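Long-range contacts in Exo-beta-1,4-mannosidase (Rhizomucor miehei, PDB 4LYP), which probably cleaves terminal beta-1,4-linked mannose residues from manno-oligosaccharides and also transfers them to acceptors, as an extracellular family 5 glycoside hydrolase with a TIM-barrel fold: residues E35-I41 and P259-V263; M116-P120 and Y162-I166. All blocks are in the same frame, centred on the assembly; numbering follows the deposited sequence.

Interaction 1. Residues E35-I41 and P259-V263; sequences EFAFVKI and PKHLV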
ATOM      1  N   GLU A  35     -23.517   3.358  11.747  1.00 26.21           N
ATOM      2  CA  GLU A  35     -22.254   2.828  11.280  1.00 19.72           C
ATOM      3  C   GLU A  35     -22.465   1.850  10.134  1.00 16.64           C
ATOM      4  O   GLU A  35     -21.552   1.122   9.786  1.00 14.96           O
ATOM      5  CB  GLU A  35     -21.465   2.216  12.435  1.00 21.02           C
ATOM      6  CG  GLU A  35     -21.257   3.304  13.521  1.00 25.90           C
ATOM      7  CD  GLU A  35     -20.546   2.820  14.762  1.00 30.04           C
ATOM      8  OE1 GLU A  35     -19.750   1.831  14.721  1.00 24.64           O
ATOM      9  OE2 GLU A  35     -20.801   3.463  15.837  1.00 36.61           O
ATOM     10  N   PHE A  36     -23.573   1.971   9.429  1.00 16.98           N
ATOM     11  CA  PHE A  36     -23.864   1.071   8.281  1.00 16.49           C
ATOM     12  C   PHE A  36     -22.792   1.067   7.161  1.00 13.60           C
ATOM     13  O   PHE A  36     -22.481   0.033   6.591  1.00 14.16           O
ATOM     14  CB  PHE A  36     -25.251   1.459   7.723  1.00 18.27           C
ATOM     15  CG  PHE A  36     -25.911   0.428   6.855  1.00 19.64           C
ATOM     16  CD1 PHE A  36     -26.171  -0.860   7.281  1.00 19.61           C
ATOM     17  CD2 PHE A  36     -26.407   0.843   5.633  1.00 23.07           C
ATOM     18  CE1 PHE A  36     -26.899  -1.743   6.460  1.00 22.51           C
ATOM     19  CE2 PHE A  36     -27.119  -0.006   4.812  1.00 24.41           C
ATOM     20  CZ  PHE A  36     -27.330  -1.306   5.231  1.00 22.77           C
ATOM     21  N   ALA A  37     -22.239   2.234   6.909  1.00 12.33           N
ATOM     22  CA  ALA A  37     -21.272   2.464   5.857  1.00 12.82           C
ATOM     23  C   ALA A  37     -19.853   2.129   6.229  1.00 10.00           C
ATOM     24  O   ALA A  37     -18.958   2.136   5.359  1.00 10.86           O
ATOM     25  CB  ALA A  37     -21.373   3.918   5.370  1.00 15.30           C
ATOM     26  N   PHE A  38     -19.582   1.791   7.507  1.00 10.92           N
ATOM     27  CA  PHE A  38     -18.203   1.421   7.867  1.00 10.74           C
ATOM     28  C   PHE A  38     -17.958   0.002   7.425  1.00  9.50           C
ATOM     29  O   PHE A  38     -18.790  -0.909   7.644  1.00 11.48           O
ATOM     30  CB  PHE A  38     -17.982   1.550   9.371  1.00 11.23           C
ATOM     31  CG  PHE A  38     -17.888   2.989   9.820  1.00 10.58           C
ATOM     32  CD1 PHE A  38     -16.645   3.619  10.020  1.00 11.10           C
ATOM     33  CD2 PHE A  38     -19.032   3.763  10.008  1.00 13.31           C
ATOM     34  CE1 PHE A  38     -16.554   4.937  10.324  1.00 12.01           C
ATOM     35  CE2 PHE A  38     -18.911   5.108  10.336  1.00 13.95           C
ATOM     36  CZ  PHE A  38     -17.660   5.675  10.561  1.00 12.21           C
ATOM     37  N   VAL A  39     -16.754  -0.241   6.899  1.00  9.10           N
ATOM     38  CA  VAL A  39     -16.365  -1.636   6.578  1.00  9.43           C
ATOM     39  C   VAL A  39     -16.110  -2.338   7.893  1.00  8.73           C
ATOM     40  O   VAL A  39     -15.476  -1.790   8.808  1.00  9.51           O
ATOM     41  CB  VAL A  39     -15.116  -1.639   5.663  1.00  8.58           C
ATOM     42  CG1 VAL A  39     -14.733  -3.087   5.361  1.00  9.54           C
ATOM     43  CG2 VAL A  39     -15.366  -0.872   4.406  1.00 10.24           C
ATOM     44  N   LYS A  40     -16.571  -3.610   7.982  1.00  8.92           N
ATOM     45  CA  LYS A  40     -16.479  -4.376   9.235  1.00  9.79           C
ATOM     46  C   LYS A  40     -15.963  -5.752   8.887  1.00  9.28           C
ATOM     47  O   LYS A  40     -15.930  -6.160   7.712  1.00  9.13           O
ATOM     48  CB  LYS A  40     -17.873  -4.526   9.889  1.00 11.22           C
ATOM     49  CG  LYS A  40     -18.549  -3.198  10.070  1.00 13.86           C
ATOM     50  CD  LYS A  40     -19.979  -3.332  10.609  1.00 14.30           C
ATOM     51  CE  LYS A  40     -20.705  -1.961  10.552  1.00 15.85           C
ATOM     52  NZ  LYS A  40     -21.075  -1.554   9.104  1.00 16.50           N
ATOM     53  N   ILE A  41     -15.599  -6.513   9.909  1.00  9.33           N
ATOM     54  CA  ILE A  41     -15.326  -7.954   9.718  1.00  9.83           C
ATOM     55  C   ILE A  41     -16.684  -8.662   9.895  1.00 11.07           C
ATOM     56  O   ILE A  41     -17.416  -8.404  10.850  1.00 13.93           O
ATOM     57  CB  ILE A  41     -14.308  -8.487  10.745  1.00  9.48           C
ATOM     58  CG1 ILE A  41     -13.055  -7.613  10.816  1.00 10.59           C
ATOM     59  CG2 ILE A  41     -14.010  -9.989  10.440  1.00 11.08           C
ATOM     60  CD1 ILE A  41     -12.338  -7.562   9.472  1.00 10.08           C
ATOM     61  N   PRO A 259     -12.317   4.059  17.184  1.00 11.12           N
ATOM     62  CA  PRO A 259     -12.938   2.779  17.503  1.00 12.06           C
ATOM     63  C   PRO A 259     -13.911   2.257  16.454  1.00 11.05           C
ATOM     64  O   PRO A 259     -14.215   1.063  16.486  1.00 13.10           O
ATOM     65  CB  PRO A 259     -13.679   3.028  18.821  1.00 15.74           C
ATOM     66  CG  PRO A 259     -13.370   4.381  19.190  1.00 21.61           C
ATOM     67  CD  PRO A 259     -12.493   5.079  18.237  1.00 13.34           C
ATOM     68  N   LYS A 260     -14.337   3.093  15.497  1.00 11.50           N
ATOM     69  CA  LYS A 260     -15.241   2.611  14.471  0.70 11.23           C
ATOM     70  C   LYS A 260     -14.539   1.897  13.310  1.00 10.20           C
ATOM     71  O   LYS A 260     -15.223   1.310  12.483  1.00 11.04           O
ATOM     72  CB  LYS A 260     -16.038   3.778  13.883  0.70 12.34           C
ATOM     73  CG  LYS A 260     -16.947   4.447  14.942  0.70 13.67           C
ATOM     74  CD  LYS A 260     -17.650   5.665  14.397  0.70 17.64           C
ATOM     75  CE  LYS A 260     -18.637   6.248  15.437  0.70 21.73           C
ATOM     76  NZ  LYS A 260     -19.525   5.180  15.952  0.70 35.84           N
ATOM     77  N   HIS A 261     -13.195   1.981  13.239  1.00 10.25           N
ATOM     78  CA  HIS A 261     -12.451   1.504  12.054  1.00  9.28           C
ATOM     79  C   HIS A 261     -11.701   0.219  12.298  1.00  8.38           C
ATOM     80  O   HIS A 261     -11.188  -0.042  13.399  1.00  9.37           O
ATOM     81  CB  HIS A 261     -11.466   2.611  11.668  1.00  9.71           C
ATOM     82  CG  HIS A 261     -12.089   3.736  10.905  1.00  8.28           C
ATOM     83  ND1 HIS A 261     -11.735   5.048  11.123  1.00  8.57           N
ATOM     84  CD2 HIS A 261     -12.964   3.715   9.846  1.00  8.73           C
ATOM     85  CE1 HIS A 261     -12.390   5.801  10.254  1.00  9.10           C
ATOM     86  NE2 HIS A 261     -13.142   5.010   9.437  1.00  8.69           N
ATOM     87  N   LEU A 262     -11.547  -0.513  11.233  1.00  8.58           N
ATOM     88  CA  LEU A 262     -10.634  -1.660  11.179  1.00  8.43           C
ATOM     89  C   LEU A 262      -9.165  -1.231  11.290  1.00  8.18           C
ATOM     90  O   LEU A 262      -8.814  -0.102  10.908  1.00  8.02           O
ATOM     91  CB  LEU A 262     -10.856  -2.426   9.886  1.00  8.89           C
ATOM     92  CG  LEU A 262     -12.265  -2.950   9.667  1.00  9.10           C
ATOM     93  CD1 LEU A 262     -12.360  -3.664   8.297  1.00 11.55           C
ATOM     94  CD2 LEU A 262     -12.703  -3.882  10.819  1.00 11.86           C
ATOM     95  N   VAL A 263      -8.343  -2.165  11.754  1.00  7.78           N
ATOM     96  CA  VAL A 263      -6.907  -1.972  11.888  1.00  8.18           C
ATOM     97  C   VAL A 263      -6.193  -3.094  11.199  1.00  8.24           C
ATOM     98  O   VAL A 263      -6.526  -4.297  11.369  1.00  8.33           O
ATOM     99  CB  VAL A 263      -6.496  -1.846  13.375  1.00  8.35           C
ATOM    100  CG1 VAL A 263      -4.985  -1.627  13.512  1.00  8.88           C
ATOM    101  CG2 VAL A 263      -7.263  -0.719  14.036  1.00  9.92           C
TER
HETATM  102  O   HOH W   1     -18.026   0.589  13.011  1.00 21.63           O
HETATM  103  O   HOH W   2     -13.761   0.451   9.146  1.00 10.82           O
HETATM  104  O   HOH W   3     -15.266  -1.266  11.542  1.00 13.30           O

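Interaction 2. Residues M116-P120 and Y162-I166; sequences MMPQP and YVAWI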
ATOM      1  N   MET A 116       4.875  15.352   4.027  1.00  7.90           N
ATOM      2  CA  MET A 116       3.722  15.767   4.838  1.00  8.43           C
ATOM      3  C   MET A 116       4.144  16.370   6.204  1.00  7.70           C
ATOM      4  O   MET A 116       3.537  17.293   6.702  1.00  7.91           O
ATOM      5  CB  MET A 116       2.849  14.523   5.035  1.00  8.88           C
ATOM      6  CG  MET A 116       1.540  14.711   5.728  1.00  9.08           C
ATOM      7  SD  MET A 116       0.858  13.115   6.149  1.00  8.22           S
ATOM      8  CE  MET A 116      -0.858  13.586   6.442  1.00 10.07           C
ATOM      9  N   MET A 117       5.181  15.726   6.775  1.00  7.68           N
ATOM     10  CA  MET A 117       5.623  16.069   8.144  1.00  7.90           C
ATOM     11  C   MET A 117       7.149  16.302   8.080  1.00  7.42           C
ATOM     12  O   MET A 117       7.969  15.418   8.348  1.00  7.76           O
ATOM     13  CB  MET A 117       5.263  14.991   9.115  1.00  7.78           C
ATOM     14  CG  MET A 117       5.501  15.409  10.551  1.00  9.64           C
ATOM     15  SD  MET A 117       4.955  14.264  11.833  1.00  9.38           S
ATOM     16  CE  MET A 117       6.179  12.970  11.737  1.00 12.16           C
ATOM     17  N   PRO A 118       7.547  17.550   7.736  1.00  8.06           N
ATOM     18  CA  PRO A 118       8.979  17.820   7.548  1.00  8.34           C
ATOM     19  C   PRO A 118       9.849  17.726   8.823  1.00  8.29           C
ATOM     20  O   PRO A 118      11.034  17.424   8.721  1.00  9.69           O
ATOM     21  CB  PRO A 118       9.029  19.275   6.925  1.00  9.19           C
ATOM     22  CG  PRO A 118       7.654  19.831   7.312  1.00 10.49           C
ATOM     23  CD  PRO A 118       6.712  18.636   7.194  1.00  9.21           C
ATOM     24  N   GLN A 119       9.229  17.956   9.976  1.00  9.25           N
ATOM     25  CA  GLN A 119       9.879  17.731  11.279  1.00 10.17           C
ATOM     26  C   GLN A 119       8.779  17.160  12.156  1.00  9.75           C
ATOM     27  O   GLN A 119       7.599  17.399  11.928  1.00  9.61           O
ATOM     28  CB  GLN A 119      10.384  19.100  11.900  1.00 14.20           C
ATOM     29  CG  GLN A 119      11.426  19.792  11.083  1.00 18.50           C
ATOM     30  CD  GLN A 119      11.893  21.073  11.767  1.00 21.22           C
ATOM     31  OE1 GLN A 119      11.295  22.090  11.604  1.00 23.60           O
ATOM     32  NE2 GLN A 119      12.960  20.973  12.554  1.00 36.69           N
ATOM     33  N   PRO A 120       9.126  16.478  13.261  1.00 10.12           N
ATOM     34  CA  PRO A 120       8.072  15.891  14.115  1.00 11.26           C
ATOM     35  C   PRO A 120       7.030  16.880  14.553  1.00 10.31           C
ATOM     36  O   PRO A 120       7.411  17.929  15.124  1.00 11.59           O
ATOM     37  CB  PRO A 120       8.861  15.302  15.292  1.00 13.24           C
ATOM     38  CG  PRO A 120      10.225  15.022  14.708  1.00 12.26           C
ATOM     39  CD  PRO A 120      10.470  16.174  13.765  1.00 11.99           C
ATOM     40  N   TYR A 162      12.461   8.362  11.536  1.00  7.43           N
ATOM     41  CA  TYR A 162      12.190   8.544  12.980  1.00  7.96           C
ATOM     42  C   TYR A 162      13.436   8.228  13.792  1.00  7.36           C
ATOM     43  O   TYR A 162      13.758   8.950  14.768  1.00  8.93           O
ATOM     44  CB  TYR A 162      11.009   7.710  13.450  1.00  8.19           C
ATOM     45  CG  TYR A 162       9.643   8.197  13.066  1.00  7.47           C
ATOM     46  CD1 TYR A 162       9.035   7.845  11.868  1.00  9.04           C
ATOM     47  CD2 TYR A 162       8.920   9.053  13.889  1.00  9.63           C
ATOM     48  CE1 TYR A 162       7.768   8.250  11.536  1.00  9.32           C
ATOM     49  CE2 TYR A 162       7.639   9.452  13.580  1.00  9.69           C
ATOM     50  CZ  TYR A 162       7.034   9.029  12.416  1.00  8.60           C
ATOM     51  OH  TYR A 162       5.746   9.369  12.207  1.00  9.15           O
ATOM     52  N   VAL A 163      14.156   7.146  13.459  1.00  7.67           N
ATOM     53  CA  VAL A 163      15.390   6.817  14.141  1.00  8.28           C
ATOM     54  C   VAL A 163      16.390   7.942  14.011  1.00  8.64           C
ATOM     55  O   VAL A 163      17.038   8.331  14.997  1.00 10.15           O
ATOM     56  CB  VAL A 163      15.948   5.456  13.663  1.00  9.12           C
ATOM     57  CG1 VAL A 163      17.364   5.220  14.216  1.00 10.06           C
ATOM     58  CG2 VAL A 163      15.001   4.312  14.048  1.00  9.30           C
ATOM     59  N   ALA A 164      16.550   8.515  12.805  1.00  9.11           N
ATOM     60  CA  ALA A 164      17.460   9.648  12.630  1.00 10.11           C
ATOM     61  C   ALA A 164      17.046  10.816  13.502  1.00  9.05           C
ATOM     62  O   ALA A 164      17.922  11.540  14.058  1.00 11.91           O
ATOM     63  CB  ALA A 164      17.454  10.056  11.156  1.00 10.33           C
ATOM     64  N   TRP A 165      15.761  11.131  13.566  1.00  9.33           N
ATOM     65  CA  TRP A 165      15.315  12.198  14.468  1.00 10.67           C
ATOM     66  C   TRP A 165      15.676  11.936  15.902  1.00 10.12           C
ATOM     67  O   TRP A 165      16.151  12.851  16.583  1.00 14.35           O
ATOM     68  CB  TRP A 165      13.849  12.407  14.314  1.00 10.07           C
ATOM     69  CG  TRP A 165      13.414  13.204  13.094  1.00  9.44           C
ATOM     70  CD1 TRP A 165      14.071  14.231  12.509  1.00  9.98           C
ATOM     71  CD2 TRP A 165      12.156  13.071  12.385  1.00  8.54           C
ATOM     72  NE1 TRP A 165      13.336  14.753  11.452  1.00  9.97           N
ATOM     73  CE2 TRP A 165      12.142  14.076  11.358  1.00  9.47           C
ATOM     74  CE3 TRP A 165      11.036  12.244  12.531  1.00  9.62           C
ATOM     75  CZ2 TRP A 165      11.044  14.262  10.532  1.00  9.77           C
ATOM     76  CZ3 TRP A 165       9.945  12.476  11.712  1.00 10.01           C
ATOM     77  CH2 TRP A 165       9.955  13.471  10.704  1.00 10.52           C
ATOM     78  N   ILE A 166      15.510  10.719  16.387  1.00  8.96           N
ATOM     79  CA  ILE A 166      15.795  10.453  17.781  1.00 10.19           C
ATOM     80  C   ILE A 166      17.272  10.461  18.085  1.00 11.17           C
ATOM     81  O   ILE A 166      17.693  11.006  19.114  1.00 13.42           O
ATOM     82  CB  ILE A 166      15.143   9.076  18.192  1.00 10.61           C
ATOM     83  CG1 ILE A 166      13.613   9.119  18.044  1.00 11.93           C
ATOM     84  CG2 ILE A 166      15.572   8.725  19.654  1.00 12.22           C
ATOM     85  CD1 ILE A 166      12.944  10.285  18.747  1.00 13.87           C
TER

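Interaction 1. Residues E35-I41 and P259-V263
At the N-terminal end of the TIM-barrel strands, the face away from the catalytic loops, Phe38, Val39 and Ile41 pack on Lys260, His261 and Leu262, where the chain enters strand 262-264. Segment 35-41 leads from a type I beta turn, Glu35 to Phe38, into strand 40-41, which pairs with strand 48-50. Phe38 packs against Lys260 and His261. Lys260 CB sits over one face of its ring as a CH-pi contact, 4.1 Å from the ring centroid and 27° off the normal. His261 NE2 is at the edge of the same ring, 3.5 Å from Phe38 CE1, and the two ring planes are inclined at 53°. NE2 is also hydrogen-bonded to Asp227 O, which helps fix the imidazole. The Glu35-Lys260 salt bridge is doubtful in detail: it is modelled too short, and Lys260 has two conformers. Water 1 is firmer. It donates to Glu35 OE1 at 2.7 Å and to Lys260 O at 2.9 Å. Val39 O is reached by two more waters: water 2 probably links it to Leu262 N, and water 3 lies near Lys260 O. Lys40 NZ turns back to Glu35 O and Phe38 O, which ties down the turn. Leu262 CG is anti to the carbonyl carbon (chi1 -58°), and with the next torsion extended the fork faces Val39 and Ile41. CD1 meets Val39 CG1 at 3.8 Å, and CD2 meets Ile41 CG1 at 3.7 Å.

Interaction 2. Residues M116-P120 and Y162-I166
Tyr162 O accepts the backbone N-H of Ile166, with Ile166 N and Tyr162 O 3.0 Å apart. This is a turn of helix 158-167, and it presents Tyr162 and Trp165 on the side that faces the loop 116-120. The contact is a proline-tryptophan CH-pi packing with a methionine beside it. Pro120 lies over one face of the Trp165 indole. Its CD stands 3.7 Å from the centroid of the six-membered ring and 15° off the normal, almost above the centre. Pro120 CG is shifted toward the ring fusion, 3.6 Å from Trp165 CD2. Two carbonyls of the loop meet the edge of the six-membered ring. Met117 O lies in the ring plane, 3.6 Å from Trp165 CH2. Pro118 O is also at the edge, 3.6 Å from Trp165 CZ2. These carbonyls face ring C-H groups that probably carry a slight positive charge. The Met117 chain is extended as far as SD and then bends (chi3 74°). The bend turns its CE methyl into the corner formed by Trp165 CZ3, at 3.8 Å, and Tyr162 OH, at 3.7 Å. Trp165 CZ3 in turn lies above one face of the Tyr162 ring, offset toward its rim. The loop 116-120 runs between strand 95-99 and helix 125-140, and Met116 packs on that helix. Helix 158-167 follows strand 144-148. Tyr162 extends the packing to helix 197-213 and meets Phe191 of helix 181-193 edge-to-face.

Overall arrangement
The two contacts are separate. Their centres are about 30 Å apart, and their nearest atoms about 14 Å. Both segments of interaction 2 fall in sequence between those of interaction 1. They lie in different parts of the TIM barrel. Interaction 1 joins the N-terminal segment to the start of strand 262-264. Interaction 2 joins chain that follows strands 95-99 and 144-148, neighbours in the same sheet. Loops after the strands form the catalytic face in this fold. A guanidine there is bound by Trp153, Glu238, Trp293, Asn296 and Glu416, probably in the active-site pocket. Interaction 1 thus sits where a barrel strand begins, and interaction 2 in chain that leaves the strands.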